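Local coordinates for protein particle-associated lyase (Acinetobacter bacteriophage AP22, PDB 4Y9V) that probably cleaves the capsular polysaccharide of Acinetobacter baumannii as a trimeric tailspike lyase of the phage particle, at residues A[276-282]-A[297-303]; A[331-337]-A[350-356]; A[557-563]-A[613-619]. One frame throughout, in Å; residues are numbered along the deposited sequence.

Contact 1: residues A[276-282]-A[297-303]. With 49S (2-acetamido-2-deoxy-beta-D-mannopyranuronic acid), chain B; SO4 (sulfate ion), chain K.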
loop_
_atom_site.group_PDB
_atom_site.type_symbol
_atom_site.label_atom_id
_atom_site.label_comp_id
_atom_site.label_asym_id
_atom_site.label_seq_id
_atom_site.Cartn_x
_atom_site.Cartn_y
_atom_site.Cartn_z
ATOM N N LEU A 276 -29.796 5.761 -9.729
ATOM C CA LEU A 276 -28.527 5.077 -9.910
ATOM C C LEU A 276 -27.548 6.063 -10.572
ATOM O O LEU A 276 -26.995 6.926 -9.917
ATOM C CB LEU A 276 -28.664 3.728 -10.618
ATOM C CG LEU A 276 -29.247 2.551 -9.775
ATOM C CD1 LEU A 276 -30.730 2.696 -9.526
ATOM C CD2 LEU A 276 -28.924 1.218 -10.449
ATOM N N ASN A 277 -27.326 5.876 -11.894
ATOM C CA ASN A 277 -26.329 6.582 -12.695
ATOM C C ASN A 277 -24.909 6.178 -12.284
ATOM O O ASN A 277 -24.151 6.947 -11.715
ATOM C CB ASN A 277 -26.396 8.112 -12.635
ATOM C CG ASN A 277 -27.742 8.706 -12.947
ATOM O OD1 ASN A 277 -28.429 9.137 -12.026
ATOM N ND2 ASN A 277 -28.097 8.779 -14.219
ATOM N N TYR A 278 -24.573 4.918 -12.593
ATOM C CA TYR A 278 -23.313 4.334 -12.162
ATOM C C TYR A 278 -22.480 3.974 -13.390
ATOM O O TYR A 278 -22.996 3.440 -14.369
ATOM C CB TYR A 278 -23.558 3.085 -11.325
ATOM C CG TYR A 278 -24.442 3.301 -10.117
ATOM C CD1 TYR A 278 -24.524 4.504 -9.439
ATOM C CD2 TYR A 278 -25.190 2.246 -9.608
ATOM C CE1 TYR A 278 -25.316 4.646 -8.293
ATOM C CE2 TYR A 278 -25.943 2.372 -8.445
ATOM C CZ TYR A 278 -26.001 3.571 -7.785
ATOM O OH TYR A 278 -26.774 3.624 -6.655
ATOM N N GLY A 279 -21.174 4.250 -13.353
ATOM C CA GLY A 279 -20.323 3.782 -14.460
ATOM C C GLY A 279 -20.219 2.258 -14.452
ATOM O O GLY A 279 -20.660 1.586 -15.384
ATOM N N ILE A 280 -19.641 1.752 -13.375
ATOM C CA ILE A 280 -19.669 0.353 -13.020
ATOM C C ILE A 280 -20.455 0.215 -11.720
ATOM O O ILE A 280 -20.199 0.951 -10.773
ATOM C CB ILE A 280 -18.242 -0.224 -12.795
ATOM C CG1 ILE A 280 -17.403 -0.064 -14.046
ATOM C CG2 ILE A 280 -18.329 -1.697 -12.371
ATOM C CD1 ILE A 280 -15.954 -0.424 -13.889
ATOM N N GLN A 281 -21.391 -0.739 -11.689
ATOM C CA GLN A 281 -22.013 -1.149 -10.441
ATOM C C GLN A 281 -21.503 -2.534 -10.075
ATOM O O GLN A 281 -21.678 -3.489 -10.843
ATOM C CB GLN A 281 -23.541 -1.136 -10.499
ATOM C CG GLN A 281 -24.150 -1.343 -9.099
ATOM C CD GLN A 281 -25.664 -1.295 -9.078
ATOM O OE1 GLN A 281 -26.296 -1.484 -10.106
ATOM N NE2 GLN A 281 -26.235 -1.058 -7.896
ATOM N N ILE A 282 -20.890 -2.622 -8.908
ATOM C CA ILE A 282 -20.517 -3.918 -8.306
ATOM C C ILE A 282 -21.666 -4.224 -7.358
ATOM O O ILE A 282 -21.834 -3.547 -6.356
ATOM C CB ILE A 282 -19.136 -3.785 -7.630
ATOM C CG1 ILE A 282 -18.056 -3.445 -8.643
ATOM C CG2 ILE A 282 -18.830 -5.082 -6.886
ATOM C CD1 ILE A 282 -16.731 -3.032 -8.030
ATOM N N SER A 297 -19.127 9.345 -14.439
ATOM C CA SER A 297 -20.564 9.118 -14.442
ATOM C C SER A 297 -21.311 10.362 -14.022
ATOM O O SER A 297 -20.791 11.216 -13.298
ATOM C CB SER A 297 -20.851 7.977 -13.451
ATOM O OG SER A 297 -22.240 7.726 -13.375
ATOM N N THR A 298 -22.615 10.425 -14.356
ATOM C CA THR A 298 -23.473 11.440 -13.776
ATOM C C THR A 298 -23.438 11.387 -12.245
ATOM O O THR A 298 -23.410 12.430 -11.600
ATOM C CB THR A 298 -24.923 11.283 -14.278
ATOM O OG1 THR A 298 -24.874 11.445 -15.701
ATOM C CG2 THR A 298 -25.864 12.281 -13.649
ATOM N N ARG A 299 -23.512 10.168 -11.692
ATOM C CA ARG A 299 -23.406 9.948 -10.251
ATOM C C ARG A 299 -22.162 9.074 -10.006
ATOM O O ARG A 299 -21.114 9.352 -10.561
ATOM C CB ARG A 299 -24.722 9.481 -9.616
ATOM C CG ARG A 299 -25.857 10.458 -9.863
ATOM C CD ARG A 299 -27.134 10.133 -9.116
ATOM N NE ARG A 299 -26.945 10.223 -7.678
ATOM C CZ ARG A 299 -26.901 9.240 -6.816
ATOM N NH1 ARG A 299 -27.049 7.976 -7.166
ATOM N NH2 ARG A 299 -26.684 9.517 -5.518
ATOM N N HIS A 300 -22.243 8.075 -9.139
ATOM C CA HIS A 300 -21.029 7.348 -8.768
ATOM C C HIS A 300 -20.382 6.721 -10.018
ATOM O O HIS A 300 -21.041 6.095 -10.844
ATOM C CB HIS A 300 -21.319 6.264 -7.750
ATOM C CG HIS A 300 -22.030 6.728 -6.531
ATOM N ND1 HIS A 300 -21.598 7.736 -5.723
ATOM C CD2 HIS A 300 -23.147 6.243 -5.923
ATOM C CE1 HIS A 300 -22.406 7.906 -4.688
ATOM N NE2 HIS A 300 -23.364 7.019 -4.791
ATOM N N ALA A 301 -19.059 6.860 -10.091
ATOM C CA ALA A 301 -18.288 6.247 -11.165
ATOM C C ALA A 301 -18.146 4.739 -10.972
ATOM O O ALA A 301 -18.372 3.978 -11.895
ATOM C CB ALA A 301 -16.959 6.953 -11.295
ATOM N N VAL A 302 -17.755 4.354 -9.739
ATOM C CA VAL A 302 -17.857 2.971 -9.271
ATOM C C VAL A 302 -18.811 3.022 -8.089
ATOM O O VAL A 302 -18.539 3.691 -7.087
ATOM C CB VAL A 302 -16.514 2.348 -8.892
ATOM C CG1 VAL A 302 -16.735 0.994 -8.232
ATOM C CG2 VAL A 302 -15.623 2.219 -10.125
ATOM N N ALA A 303 -19.948 2.321 -8.233
ATOM C CA ALA A 303 -20.911 2.138 -7.162
ATOM C C ALA A 303 -20.746 0.722 -6.648
ATOM O O ALA A 303 -20.737 -0.218 -7.436
ATOM C CB ALA A 303 -22.326 2.321 -7.665
HETATM C C8 49S B . -27.364 -0.773 -2.669
HETATM C C7 49S B . -27.442 -0.122 -4.033
HETATM O O7 49S B . -26.471 -0.156 -4.819
HETATM N N2 49S B . -28.602 0.482 -4.338
HETATM C C2 49S B . -28.824 1.209 -5.571
HETATM C C3 49S B . -29.723 0.444 -6.547
HETATM O O3 49S B . -29.153 -0.821 -6.882
HETATM C C1 49S B . -29.472 2.544 -5.261
HETATM O O1 49S B . -28.737 3.288 -4.333
HETATM O O5 49S B . -30.743 2.321 -4.649
HETATM C C5 49S B . -31.660 1.718 -5.580
HETATM C C6 49S B . -33.016 1.623 -4.912
HETATM O O6A 49S B . -33.072 1.229 -3.720
HETATM O O6B 49S B . -34.012 1.929 -5.614
HETATM C C4 49S B . -31.148 0.342 -6.011
HETATM O O4 49S B . -32.097 -0.042 -7.014
HETATM S S SO4 K . -26.712 6.299 -3.733
HETATM O O1 SO4 K . -27.343 5.300 -2.887
HETATM O O2 SO4 K . -25.486 6.792 -3.081
HETATM O O3 SO4 K . -27.682 7.398 -3.881
HETATM O O4 SO4 K . -26.339 5.814 -5.084
#
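The phenol ring of Y278 is sandwiched: CB of A303 sits over the centre of one face, 3.4 Å from Y278 CG and 12° off the ring normal, a CH-pi contact, while CA of L276 lies toward the rim of the opposite face. At the ring edge, in plane, come OE1 of Q281, which accepts from R253 NE, and O4 of a bound sulfate. The H300 ring lies alongside and points the same way, its plane 26° from that of Y278 but with slight overlap. Both flat groups end at the sulfate, Y278 OH donating to its O4 (2.7 Å) and H300 NE2 to its O2, the latter bond almost straight at 178°. R299 NH1 turns to L276 O (2.9 Å, on a lone pair) and to sulfate O4, NH2 to O3; R166 is a further donor.

Behind these groups two neighbouring coils of the parallel beta-helix pair, with A303 N to I280 O (2.9 Å) and I282 N to A303 O as near-linear bonds.

On the sugar side, Q281 NE2 donates to O3 of the N-acetylmannosaminuronic acid unit at 3.1 Å, and O1 of that sugar donates to Y278 OH. Side chains of Y278, H300 and R299, with R166, converge on one anion; the sulfate probably comes from the crystallisation liquor, but the arginines may suit an anionic group.

Contact 2: residues A[331-337]-A[350-356]. With 49S (2-acetamido-2-deoxy-beta-D-mannopyranuronic acid), chain B.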
loop_
_atom_site.group_PDB
_atom_site.type_symbol
_atom_site.label_atom_id
_atom_site.label_comp_id
_atom_site.label_asym_id
_atom_site.label_seq_id
_atom_site.Cartn_x
_atom_site.Cartn_y
_atom_site.Cartn_z
ATOM N N THR A 331 -22.285 14.262 -5.915
ATOM C CA THR A 331 -22.086 13.051 -5.126
ATOM C C THR A 331 -20.612 12.627 -5.238
ATOM O O THR A 331 -19.762 13.440 -5.546
ATOM C CB THR A 331 -23.118 11.997 -5.498
ATOM O OG1 THR A 331 -23.024 10.896 -4.582
ATOM C CG2 THR A 331 -22.979 11.458 -6.897
ATOM N N SER A 332 -20.342 11.358 -4.932
ATOM C CA SER A 332 -18.968 10.859 -4.935
ATOM C C SER A 332 -18.651 10.051 -6.173
ATOM O O SER A 332 -19.443 9.254 -6.677
ATOM C CB SER A 332 -18.705 10.011 -3.697
ATOM O OG SER A 332 -19.600 8.892 -3.660
ATOM N N GLY A 333 -17.408 10.202 -6.640
ATOM C CA GLY A 333 -16.902 9.342 -7.692
ATOM C C GLY A 333 -16.763 7.894 -7.255
ATOM O O GLY A 333 -17.242 6.971 -7.905
ATOM N N ALA A 334 -16.062 7.718 -6.134
ATOM C CA ALA A 334 -15.909 6.426 -5.454
ATOM C C ALA A 334 -17.032 6.268 -4.433
ATOM O O ALA A 334 -17.343 7.184 -3.672
ATOM C CB ALA A 334 -14.568 6.371 -4.731
ATOM N N ASP A 335 -17.620 5.074 -4.403
ATOM C CA ASP A 335 -18.711 4.806 -3.500
ATOM C C ASP A 335 -18.588 3.469 -2.807
ATOM O O ASP A 335 -18.081 2.473 -3.351
ATOM C CB ASP A 335 -20.052 4.848 -4.278
ATOM C CG ASP A 335 -21.230 4.210 -3.526
ATOM O OD1 ASP A 335 -21.801 4.921 -2.667
ATOM O OD2 ASP A 335 -21.518 3.015 -3.826
ATOM N N MET A 336 -19.163 3.434 -1.600
ATOM C CA MET A 336 -19.509 2.210 -0.892
ATOM C C MET A 336 -20.874 2.434 -0.243
ATOM O O MET A 336 -21.006 3.316 0.614
ATOM C CB MET A 336 -18.495 1.841 0.207
ATOM C CG MET A 336 -17.056 1.799 -0.255
ATOM S SD MET A 336 -16.011 1.353 1.150
ATOM C CE MET A 336 -14.394 1.809 0.534
ATOM N N HIS A 337 -21.874 1.641 -0.627
ATOM C CA HIS A 337 -23.172 1.655 0.014
ATOM C C HIS A 337 -23.124 0.957 1.383
ATOM O O HIS A 337 -22.152 0.283 1.746
ATOM C CB HIS A 337 -24.225 0.968 -0.878
ATOM C CG HIS A 337 -24.711 1.776 -2.020
ATOM N ND1 HIS A 337 -23.983 2.268 -3.062
ATOM C CD2 HIS A 337 -25.984 2.148 -2.277
ATOM C CE1 HIS A 337 -24.779 2.911 -3.904
ATOM N NE2 HIS A 337 -25.999 2.827 -3.454
ATOM N N THR A 350 -10.803 10.717 -6.261
ATOM C CA THR A 350 -12.258 10.853 -6.305
ATOM C C THR A 350 -12.621 12.253 -5.869
ATOM O O THR A 350 -11.959 12.868 -5.034
ATOM C CB THR A 350 -12.938 9.797 -5.408
ATOM O OG1 THR A 350 -14.360 9.986 -5.454
ATOM C CG2 THR A 350 -12.432 9.766 -3.997
ATOM N N ASN A 351 -13.740 12.753 -6.408
ATOM C CA ASN A 351 -14.461 13.867 -5.771
ATOM C C ASN A 351 -15.459 13.244 -4.794
ATOM O O ASN A 351 -16.343 12.490 -5.215
ATOM C CB ASN A 351 -15.159 14.779 -6.770
ATOM C CG ASN A 351 -16.165 14.103 -7.681
ATOM O OD1 ASN A 351 -15.796 13.216 -8.459
ATOM N ND2 ASN A 351 -17.403 14.514 -7.614
ATOM N N TYR A 352 -15.263 13.545 -3.508
ATOM C CA TYR A 352 -16.101 13.058 -2.414
ATOM C C TYR A 352 -15.939 11.540 -2.259
ATOM O O TYR A 352 -15.288 10.862 -3.035
ATOM C CB TYR A 352 -17.555 13.513 -2.570
ATOM C CG TYR A 352 -18.433 13.587 -1.351
ATOM C CD1 TYR A 352 -18.044 14.303 -0.220
ATOM C CD2 TYR A 352 -19.707 13.036 -1.338
ATOM C CE1 TYR A 352 -18.877 14.450 0.891
ATOM C CE2 TYR A 352 -20.559 13.213 -0.272
ATOM C CZ TYR A 352 -20.158 13.919 0.832
ATOM O OH TYR A 352 -21.058 14.103 1.860
ATOM N N ALA A 353 -16.555 10.998 -1.210
ATOM C CA ALA A 353 -16.386 9.573 -0.907
ATOM C C ALA A 353 -17.486 9.149 0.049
ATOM O O ALA A 353 -17.739 9.851 1.031
ATOM C CB ALA A 353 -15.024 9.321 -0.266
ATOM N N THR A 354 -18.086 7.991 -0.197
ATOM C CA THR A 354 -19.009 7.362 0.726
ATOM C C THR A 354 -18.360 6.109 1.321
ATOM O O THR A 354 -17.567 5.422 0.666
ATOM C CB THR A 354 -20.350 7.033 0.048
ATOM O OG1 THR A 354 -20.051 6.210 -1.057
ATOM C CG2 THR A 354 -21.119 8.280 -0.358
ATOM N N PHE A 355 -18.677 5.822 2.584
ATOM C CA PHE A 355 -17.818 4.902 3.371
ATOM C C PHE A 355 -18.435 3.569 3.749
ATOM O O PHE A 355 -17.793 2.788 4.442
ATOM C CB PHE A 355 -17.286 5.614 4.622
ATOM C CG PHE A 355 -15.825 5.451 4.908
ATOM C CD1 PHE A 355 -15.194 6.394 5.721
ATOM C CD2 PHE A 355 -15.060 4.378 4.442
ATOM C CE1 PHE A 355 -13.848 6.266 6.056
ATOM C CE2 PHE A 355 -13.731 4.266 4.759
ATOM C CZ PHE A 355 -13.113 5.195 5.573
ATOM N N GLY A 356 -19.662 3.291 3.301
ATOM C CA GLY A 356 -20.228 1.981 3.489
ATOM C C GLY A 356 -20.529 1.625 4.935
ATOM O O GLY A 356 -20.723 2.453 5.807
HETATM C C8 49S B . -27.364 -0.773 -2.669
HETATM C C7 49S B . -27.442 -0.122 -4.033
HETATM O O7 49S B . -26.471 -0.156 -4.819
HETATM N N2 49S B . -28.602 0.482 -4.338
HETATM C C2 49S B . -28.824 1.209 -5.571
HETATM C C3 49S B . -29.723 0.444 -6.547
HETATM O O3 49S B . -29.153 -0.821 -6.882
HETATM C C1 49S B . -29.472 2.544 -5.261
HETATM O O1 49S B . -28.737 3.288 -4.333
HETATM O O5 49S B . -30.743 2.321 -4.649
HETATM C C5 49S B . -31.660 1.718 -5.580
HETATM C C6 49S B . -33.016 1.623 -4.912
HETATM O O6A 49S B . -33.072 1.229 -3.720
HETATM O O6B 49S B . -34.012 1.929 -5.614
HETATM C C4 49S B . -31.148 0.342 -6.011
HETATM O O4 49S B . -32.097 -0.042 -7.014
HETATM O O HOH W 1 -18.548 16.016 -5.409
#
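T354, with the largest surface buried here, carries the polar centre of the contact. Its OG1, placed between the backbone N and the carbonyl carbon (chi1 57°), donates to OD1 of D335 at 2.7 Å, arriving from above the carboxylate, 42° out of its plane. The same OG1 is 3.0 Å from M336 N. The CG2 branch of T354 turns toward S332, 3.7 Å from its OG.

The other carboxylate oxygen, D335 OD2, takes the bond from H337 ND1 on its syn side at 2.7 Å; I304 N is a further donor to OD2. This fixes the rotation of the imidazole, whose NE2 pairs with O1 of the bound N-acetylmannosaminuronic acid at 2.9 Å, while O7 of the sugar's acetamido group lies over one ring face. D335 is thus the second-shell partner of H337, and T354 in turn steadies D335. The two segments belong to successive turns of the right-handed parallel beta-helix expected of the pectin lyase-like family, where strand 349-351 runs out into loop, facing the loop 331-337.

M336, second in buried surface, lays its CB 3.6 Å from N of G356 and runs its extended chain past F355, with SD 4.0 Å from F355 O; Y345 and Y362 pack against it from the neighbouring strands.

S332 comes next, its CB lodged against the Y352-A353 peptide, 3.4 Å from A353 N, and its OG turned back to A334 O. Beside it the backbones are joined by G333 N to N351 O (158° at the hydrogen), and T350 OG1 accepts from A334 N while donating to Y352 O.

Contact 3: residues A[557-563]-A[613-619]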
loop_
_atom_site.group_PDB
_atom_site.type_symbol
_atom_site.label_atom_id
_atom_site.label_comp_id
_atom_site.label_asym_id
_atom_site.label_seq_id
_atom_site.Cartn_x
_atom_site.Cartn_y
_atom_site.Cartn_z
ATOM N N ILE A 557 3.148 19.405 33.890
ATOM C CA ILE A 557 4.432 19.304 34.563
ATOM C C ILE A 557 5.169 20.639 34.427
ATOM O O ILE A 557 5.249 21.095 33.284
ATOM C CB ILE A 557 5.272 18.174 33.953
ATOM C CG1 ILE A 557 4.596 16.829 34.031
ATOM C CG2 ILE A 557 6.637 18.141 34.635
ATOM C CD1 ILE A 557 4.269 16.347 35.388
ATOM N N VAL A 558 5.653 21.231 35.517
ATOM C CA VAL A 558 6.469 22.456 35.490
ATOM C C VAL A 558 7.824 22.154 36.149
ATOM O O VAL A 558 7.864 21.539 37.213
ATOM C CB VAL A 558 5.765 23.616 36.198
ATOM C CG1 VAL A 558 6.711 24.820 36.297
ATOM C CG2 VAL A 558 4.480 23.912 35.463
ATOM N N SER A 559 8.916 22.618 35.536
ATOM C CA SER A 559 10.264 22.522 36.050
ATOM C C SER A 559 10.991 23.859 35.919
ATOM O O SER A 559 10.569 24.706 35.126
ATOM C CB SER A 559 11.018 21.443 35.271
ATOM O OG SER A 559 12.270 21.040 35.808
ATOM N N VAL A 560 12.052 24.050 36.674
ATOM C CA VAL A 560 12.847 25.285 36.673
ATOM C C VAL A 560 14.279 24.945 36.290
ATOM O O VAL A 560 14.825 23.900 36.684
ATOM C CB VAL A 560 12.718 25.970 38.050
ATOM C CG1 VAL A 560 13.235 25.169 39.204
ATOM C CG2 VAL A 560 13.349 27.352 38.036
ATOM N N GLY A 561 14.927 25.827 35.537
ATOM C CA GLY A 561 16.280 25.560 35.137
ATOM C C GLY A 561 17.010 26.768 34.625
ATOM O O GLY A 561 16.464 27.854 34.404
ATOM N N ASN A 562 18.307 26.553 34.407
ATOM C CA ASN A 562 19.226 27.591 33.976
ATOM C C ASN A 562 19.028 27.939 32.506
ATOM O O ASN A 562 18.473 27.169 31.709
ATOM C CB ASN A 562 20.630 27.075 34.244
ATOM C CG ASN A 562 21.706 28.133 34.302
ATOM O OD1 ASN A 562 21.459 29.338 34.230
ATOM N ND2 ASN A 562 22.912 27.634 34.515
ATOM N N LEU A 563 19.508 29.128 32.149
ATOM C CA LEU A 563 19.563 29.600 30.786
ATOM C C LEU A 563 20.690 28.931 29.989
ATOM O O LEU A 563 21.788 28.709 30.538
ATOM C CB LEU A 563 19.871 31.116 30.756
ATOM C CG LEU A 563 18.879 32.018 31.484
ATOM C CD1 LEU A 563 19.416 33.435 31.462
ATOM C CD2 LEU A 563 17.481 31.924 30.907
ATOM N N THR A 613 17.266 36.015 36.484
ATOM C CA THR A 613 16.602 35.586 35.254
ATOM C C THR A 613 16.897 34.115 35.018
ATOM O O THR A 613 18.073 33.676 35.090
ATOM C CB THR A 613 17.075 36.447 34.056
ATOM O OG1 THR A 613 16.768 37.815 34.315
ATOM C CG2 THR A 613 16.434 36.004 32.765
ATOM N N PHE A 614 15.852 33.327 34.741
ATOM C CA PHE A 614 15.995 31.877 34.595
ATOM C C PHE A 614 14.804 31.354 33.819
ATOM O O PHE A 614 13.872 32.098 33.514
ATOM C CB PHE A 614 16.201 31.211 35.963
ATOM C CG PHE A 614 15.055 31.521 36.939
ATOM C CD1 PHE A 614 13.947 30.713 36.980
ATOM C CD2 PHE A 614 15.143 32.612 37.772
ATOM C CE1 PHE A 614 12.905 31.020 37.852
ATOM C CE2 PHE A 614 14.112 32.916 38.642
ATOM C CZ PHE A 614 12.991 32.110 38.680
ATOM N N ASN A 615 14.830 30.067 33.513
ATOM C CA ASN A 615 13.751 29.442 32.741
ATOM C C ASN A 615 12.775 28.661 33.604
ATOM O O ASN A 615 13.158 27.955 34.546
ATOM C CB ASN A 615 14.352 28.480 31.724
ATOM C CG ASN A 615 14.950 29.188 30.527
ATOM O OD1 ASN A 615 14.442 30.213 30.084
ATOM N ND2 ASN A 615 16.025 28.588 30.006
ATOM N N LEU A 616 11.516 28.730 33.187
ATOM C CA LEU A 616 10.486 27.792 33.579
ATOM C C LEU A 616 10.107 26.978 32.333
ATOM O O LEU A 616 9.992 27.505 31.248
ATOM C CB LEU A 616 9.257 28.475 34.180
ATOM C CG LEU A 616 9.508 29.087 35.536
ATOM C CD1 LEU A 616 8.393 29.987 35.973
ATOM C CD2 LEU A 616 9.601 27.932 36.578
ATOM N N TYR A 617 9.906 25.689 32.549
ATOM C CA TYR A 617 9.535 24.747 31.509
ATOM C C TYR A 617 8.207 24.124 31.872
ATOM O O TYR A 617 7.885 23.941 33.053
ATOM C CB TYR A 617 10.585 23.657 31.364
ATOM C CG TYR A 617 11.946 24.173 31.027
ATOM C CD1 TYR A 617 12.287 24.432 29.710
ATOM C CD2 TYR A 617 12.917 24.399 32.006
ATOM C CE1 TYR A 617 13.548 24.902 29.363
ATOM C CE2 TYR A 617 14.182 24.847 31.669
ATOM C CZ TYR A 617 14.517 25.080 30.347
ATOM O OH TYR A 617 15.783 25.495 30.066
ATOM N N TRP A 618 7.443 23.716 30.855
ATOM C CA TRP A 618 6.161 23.105 31.081
ATOM C C TRP A 618 5.890 22.056 30.003
ATOM O O TRP A 618 6.382 22.151 28.877
ATOM C CB TRP A 618 5.017 24.168 31.124
ATOM C CG TRP A 618 4.920 24.931 29.828
ATOM C CD1 TRP A 618 5.621 26.041 29.451
ATOM C CD2 TRP A 618 4.134 24.559 28.700
ATOM N NE1 TRP A 618 5.322 26.407 28.175
ATOM C CE2 TRP A 618 4.388 25.498 27.686
ATOM C CE3 TRP A 618 3.203 23.529 28.422
ATOM C CZ2 TRP A 618 3.771 25.437 26.426
ATOM C CZ3 TRP A 618 2.618 23.472 27.183
ATOM C CH2 TRP A 618 2.880 24.422 26.198
ATOM N N GLU A 619 5.044 21.103 30.388
ATOM C CA GLU A 619 4.521 20.101 29.479
ATOM C C GLU A 619 3.073 19.819 29.842
ATOM O O GLU A 619 2.760 19.691 31.031
ATOM C CB GLU A 619 5.344 18.804 29.571
ATOM C CG GLU A 619 4.937 17.778 28.531
ATOM C CD GLU A 619 5.844 16.602 28.494
ATOM O OE1 GLU A 619 5.219 15.488 28.575
ATOM O OE2 GLU A 619 7.072 16.739 28.425
HETATM O O HOH W 2 17.616 24.497 31.947
HETATM O O HOH W 3 19.457 31.091 34.920
#
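Strands 555-561 and 613-623 form an antiparallel pair in the C-terminal Ig-like domain of the tailspike, and the 158° between the N-to-C directions of their segments, with axes 4.6 Å apart, shows the usual strand twist. Three hydrogen-bonded pairs, I557 with E619, S559 with Y617 and G561 with N615, each give two backbone bonds, Y617 N to S559 O being 2.8 Å. V558 with W618 and V560 with L616 are the non-hydrogen-bonded pairs between them.

On the face carrying these valines, with V560 CG1 between the backbone N and the carbonyl carbon (chi1 62°), CG2 is left pointing to F614 CD1, 3.6 Å away and oblique to the ring. L616 CD2 reaches CB of V560 at 4.0 Å.

The other face holds Y617, whose ring leans diagonally across to the partner strand, its edge near G561 N (CE2 4.1 Å); G561, with no side chain, lies beside that edge. N615 ND2 makes weak bonds to N562 O (3.3 Å) and to Y617 OH, and a water links N562 O with the same hydroxyl. The L563 and N615 side chains cross at about a right angle, L563 CD2 3.6 Å from N615 OD1. A second water donates to both N562 OD1 and T613 O, while N562 ND2 bonds S591 O of the second subunit.

Beyond the pair, S559 OG bonds V558 N of the second subunit, and I557 packs on I557 of both neighbouring subunits. The chemistry is therefore divided: V560, L616 and F614 pack with I602 of the same chain, while V560 also meets V589 of the second subunit, and strand 555-561 contributes polar groups and an isoleucine to the trimer interface.

How the contacts relate
Contacts 1 and 2 are neighbours in the pectin lyase-like region, their centres 10 Å apart, and both reach the same bound N-acetylmannosaminuronic acid. They touch directly: H300 ND1 lies 2.8 Å from S332 O and A301 N lies 2.8 Å from G333 O, both probable hydrogen bonds, so segment 331-337 stacks as the next turn on 297-303. Together they bring Y278, Q281 and H337 to one glycan pocket, with Y278, H300 and R299 among those holding the adjacent sulfate. Contact 3 is remote, its centre about 60 Å from that of contact 1 and about 50 Å from that of contact 2, in the C-terminal Ig-like domain, where its strand 555-561 touches neighbouring subunits away from the bound saccharide.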